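Local coordinates for SusD superfamily protein (Bacteroides fragilis NCTC 9343, PDB 3NQP), which probably binds glycans at the bacterial outer membrane as a SusD-family protein, although its particular ligand is not established, at residues Thr388-Ala393 with Ala403-Leu408; Gly397-Val402 with Thr432-Ala437. All coordinates share one frame; numbering follows the deposited sequence.

Contact 1: Thr388-Ala393 with Ala403-Leu408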
# COMPACT_ATOMS: atom_id res chain seq x y z
N THR A 388 10.85 -4.44 5.78
CA THR A 388 10.42 -5.81 5.58
C THR A 388 11.57 -6.78 6.03
O THR A 388 11.31 -7.79 6.71
CB THR A 388 9.91 -6.06 4.11
OG1 THR A 388 8.92 -5.07 3.74
CG2 THR A 388 9.28 -7.42 3.98
N LEU A 389 12.82 -6.46 5.68
CA LEU A 389 13.99 -7.22 6.14
C LEU A 389 14.18 -7.07 7.63
O LEU A 389 14.59 -8.01 8.29
CB LEU A 389 15.24 -6.77 5.39
CG LEU A 389 15.39 -7.34 3.98
CD1 LEU A 389 16.45 -6.62 3.15
CD2 LEU A 389 15.67 -8.81 4.03
N ALA A 390 13.84 -5.90 8.19
CA ALA A 390 13.85 -5.74 9.65
C ALA A 390 12.88 -6.73 10.33
O ALA A 390 13.20 -7.33 11.38
CB ALA A 390 13.53 -4.31 10.05
N GLU A 391 11.68 -6.87 9.76
CA GLU A 391 10.70 -7.79 10.30
C GLU A 391 11.20 -9.25 10.22
O GLU A 391 11.05 -9.99 11.17
CB GLU A 391 9.37 -7.63 9.59
CG GLU A 391 8.26 -8.50 10.17
CD GLU A 391 6.92 -8.17 9.59
OE1 GLU A 391 6.77 -7.01 9.13
OE2 GLU A 391 6.03 -9.06 9.60
N ILE A 392 11.84 -9.62 9.11
CA ILE A 392 12.44 -10.96 8.98
C ILE A 392 13.52 -11.14 10.07
O ILE A 392 13.55 -12.17 10.76
CB ILE A 392 13.03 -11.20 7.56
CG1 ILE A 392 11.89 -11.31 6.52
CG2 ILE A 392 13.88 -12.46 7.56
CD1 ILE A 392 12.35 -11.19 4.97
N ALA A 393 14.37 -10.12 10.24
CA ALA A 393 15.40 -10.12 11.28
C ALA A 393 14.80 -10.38 12.67
O ALA A 393 15.29 -11.22 13.45
CB ALA A 393 16.20 -8.74 11.27
N ALA A 403 17.67 -3.20 14.33
CA ALA A 403 18.10 -1.84 14.65
C ALA A 403 18.75 -1.16 13.46
O ALA A 403 18.53 0.02 13.25
CB ALA A 403 19.08 -1.86 15.84
N LYS A 404 19.58 -1.88 12.73
CA LYS A 404 20.26 -1.34 11.56
C LYS A 404 19.25 -0.80 10.56
O LYS A 404 19.40 0.30 10.05
CB LYS A 404 21.14 -2.40 10.88
CG LYS A 404 21.86 -2.00 9.58
CD LYS A 404 22.64 -3.17 8.98
CE LYS A 404 21.71 -4.24 8.35
NZ LYS A 404 22.44 -5.47 7.93
N TYR A 405 18.27 -1.61 10.22
CA TYR A 405 17.33 -1.20 9.17
C TYR A 405 16.40 -0.06 9.63
O TYR A 405 16.10 0.85 8.87
CB TYR A 405 16.52 -2.40 8.74
CG TYR A 405 17.29 -3.33 7.85
CD1 TYR A 405 17.79 -2.89 6.63
CD2 TYR A 405 17.50 -4.66 8.18
CE1 TYR A 405 18.48 -3.77 5.77
CE2 TYR A 405 18.19 -5.53 7.32
CZ TYR A 405 18.67 -5.07 6.11
OH TYR A 405 19.36 -5.93 5.26
N ILE A 406 15.93 -0.12 10.88
CA ILE A 406 15.15 1.00 11.44
C ILE A 406 15.95 2.30 11.41
O ILE A 406 15.43 3.34 11.03
CB ILE A 406 14.69 0.74 12.89
CG1 ILE A 406 13.62 -0.37 12.91
CG2 ILE A 406 14.12 2.04 13.54
CD1 ILE A 406 13.33 -0.90 14.37
N ASN A 407 17.20 2.24 11.81
CA ASN A 407 18.02 3.45 11.85
C ASN A 407 18.42 3.98 10.47
O ASN A 407 18.61 5.20 10.32
CB ASN A 407 19.24 3.25 12.74
CG ASN A 407 18.88 3.20 14.23
OD1 ASN A 407 18.03 3.98 14.69
ND2 ASN A 407 19.52 2.29 14.98
N LEU A 408 18.55 3.12 9.47
CA LEU A 408 18.73 3.59 8.11
C LEU A 408 17.55 4.50 7.72
O LEU A 408 17.75 5.60 7.23
CB LEU A 408 18.78 2.42 7.12
CG LEU A 408 20.15 1.79 6.92
CD1 LEU A 408 20.02 0.46 6.12
CD2 LEU A 408 21.14 2.78 6.26
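L389 and Y405 meet where helix 382-396 runs roughly antiparallel to helix 399-414, and the pair illustrates how one aromatic ring can fill the seam between two helices. L389 CB lies over one face of the Y405 ring, 4.1 Å from its centroid and 25° off the ring normal, a CH-pi contact displaced toward CE2 and CZ. The leucine's first torsion (chi1 -79°) turns CG beside its own backbone N and anti to the carbonyl carbon, and the branch then follows the ring outward until CD1 touches Y405 OH at 3.7 Å. Y405 turns the same way, which brings its ring face under L389 CB and lets the two side chains cross at a slant. The opposite face of the ring is taken by K404: its chain runs extended as far as CD and then bends (chi3 73°), bringing the methylene CE 3.8 Å above the ring plane, near the rim. At the root of the tyrosine, A390 CB packs on Y405 CB at 3.8 Å, and with no bulk beyond the methyl the backbones come close, A390 CA lying 5.7 Å from Y405 CA. Elsewhere around the contact, L236 and L240 of helix 228-241 touch L389, and I438 of helix 431-445 touches A390. A bound 1,2-ethanediol, probably carried over from the crystallisation liquor, lies near the tyrosine side chain. No hydrogen bond spans the two segments, which implies that apolar packing and the ring's CH-pi contact hold them together, with shape rather than bond direction setting the fit.

Contact 2: Gly397-Val402 with Thr432-Ala437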
# COMPACT_ATOMS: atom_id res chain seq x y z
N GLY A 397 15.77 -13.48 15.17
CA GLY A 397 16.50 -13.11 16.37
C GLY A 397 17.72 -12.20 16.13
O GLY A 397 18.56 -12.07 17.03
N ASP A 398 17.81 -11.61 14.94
CA ASP A 398 18.95 -10.78 14.54
C ASP A 398 18.63 -9.36 14.96
O ASP A 398 18.27 -8.46 14.16
CB ASP A 398 19.21 -10.87 13.04
CG ASP A 398 20.55 -10.27 12.61
OD1 ASP A 398 21.12 -9.50 13.36
OD2 ASP A 398 20.98 -10.54 11.48
N ASN A 399 18.74 -9.16 16.25
CA ASN A 399 18.39 -7.90 16.87
C ASN A 399 19.23 -6.74 16.36
O ASN A 399 18.72 -5.62 16.23
CB ASN A 399 18.42 -8.05 18.38
CG ASN A 399 17.46 -9.16 18.82
OD1 ASN A 399 16.33 -9.20 18.35
ND2 ASN A 399 17.94 -10.13 19.61
N ALA A 400 20.49 -7.00 16.06
CA ALA A 400 21.38 -5.96 15.52
C ALA A 400 20.87 -5.53 14.14
O ALA A 400 20.84 -4.34 13.85
CB ALA A 400 22.83 -6.46 15.42
N ALA A 401 20.39 -6.46 13.33
CA ALA A 401 19.88 -6.13 11.98
C ALA A 401 18.54 -5.37 12.05
O ALA A 401 18.29 -4.46 11.26
CB ALA A 401 19.75 -7.40 11.04
N VAL A 402 17.68 -5.71 13.03
CA VAL A 402 16.43 -4.95 13.25
C VAL A 402 16.76 -3.47 13.41
O VAL A 402 16.21 -2.60 12.70
CB VAL A 402 15.66 -5.42 14.48
CG1 VAL A 402 14.51 -4.42 14.76
CG2 VAL A 402 15.12 -6.86 14.26
N THR A 432 8.87 -7.95 21.23
CA THR A 432 7.73 -7.05 21.16
C THR A 432 8.20 -5.63 20.85
O THR A 432 7.62 -4.91 20.04
CB THR A 432 6.92 -7.05 22.47
OG1 THR A 432 6.41 -8.38 22.74
CG2 THR A 432 5.71 -6.09 22.37
N THR A 433 9.27 -5.22 21.52
CA THR A 433 9.73 -3.82 21.36
C THR A 433 10.16 -3.64 19.90
O THR A 433 9.85 -2.63 19.28
CB THR A 433 10.87 -3.52 22.31
OG1 THR A 433 10.43 -3.79 23.63
CG2 THR A 433 11.37 -2.00 22.23
N ASN A 434 10.89 -4.62 19.36
CA ASN A 434 11.32 -4.62 17.98
C ASN A 434 10.15 -4.62 17.00
O ASN A 434 10.13 -3.82 16.06
CB ASN A 434 12.17 -5.84 17.65
CG ASN A 434 13.60 -5.76 18.22
OD1 ASN A 434 14.20 -4.68 18.35
ND2 ASN A 434 14.14 -6.92 18.54
N GLU A 435 9.19 -5.53 17.16
CA GLU A 435 8.02 -5.59 16.23
C GLU A 435 7.28 -4.25 16.23
O GLU A 435 6.93 -3.72 15.17
CB GLU A 435 7.07 -6.72 16.63
CG GLU A 435 6.15 -7.13 15.54
CD GLU A 435 6.74 -8.18 14.61
OE1 GLU A 435 7.98 -8.27 14.47
OE2 GLU A 435 5.96 -8.94 14.01
N LEU A 436 7.03 -3.69 17.41
CA LEU A 436 6.33 -2.40 17.49
C LEU A 436 7.14 -1.24 16.91
O LEU A 436 6.57 -0.33 16.31
CB LEU A 436 5.86 -2.11 18.91
CG LEU A 436 4.86 -3.10 19.52
CD1 LEU A 436 4.65 -2.84 21.02
CD2 LEU A 436 3.47 -3.14 18.75
N ALA A 437 8.44 -1.27 17.11
CA ALA A 437 9.34 -0.28 16.53
C ALA A 437 9.27 -0.32 14.99
O ALA A 437 9.32 0.74 14.34
CB ALA A 437 10.79 -0.47 17.05
O HOH W 1 16.92 -4.47 18.19
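The N434 side-chain amide is the flat group at the centre of this contact: V402 CG1 lies over one of its faces, 3.6 Å from OD1, and the N399 amide stands beyond its nitrogen. The two amide planes are 27° apart while the side chains cross at about a right angle, leaving N399 OD1 3.2 Å from N434 ND2. V402 reaches the amide because CG1 is anti to its backbone N (chi1 171°). Bonds from elsewhere fix the rotation of the buried N434 group, OD1 pairing with Y425 OH and ND2 with T428 O and N394 OD1. A water sits in hydrogen-bonding geometry to N434 OD1 (2.7 Å) and N399 O (2.9 Å), with more acceptors in reach than protons. At the start of helix 399-414, D398 is the N-cap residue; its OD1 accepts from A401 N at 3.1 Å, the donor arriving from above the carboxylate plane. Just before it, G397 has the positive phi of the C-prime residue in a Schellman motif that ends helix 382-396. Here the Schellman stop and the N-cap after it make the tight turn of a helical hairpin, against which helix 431-445 packs, consistent with the TPR-related helical scaffold of the SusD family.

Followed from the N terminus, the chain runs along helix 382-396, turns at once into helix 399-414, and returns later as helix 431-445. Contact 1 closes the short loop, with nine residues between its segments; contact 2 closes a longer one of 29. The two cross, since 397-402 lies within the loop of contact 1 while its partner 432-437 lies beyond it. Their centres are 7 Å apart and they share helix 399-414. V402 CG2 packs 3.5 Å from A390 O, and I406 CD1 meets A437 CB at 3.7 Å. Together they join three successive long helices into one bundle within the SusD-family region.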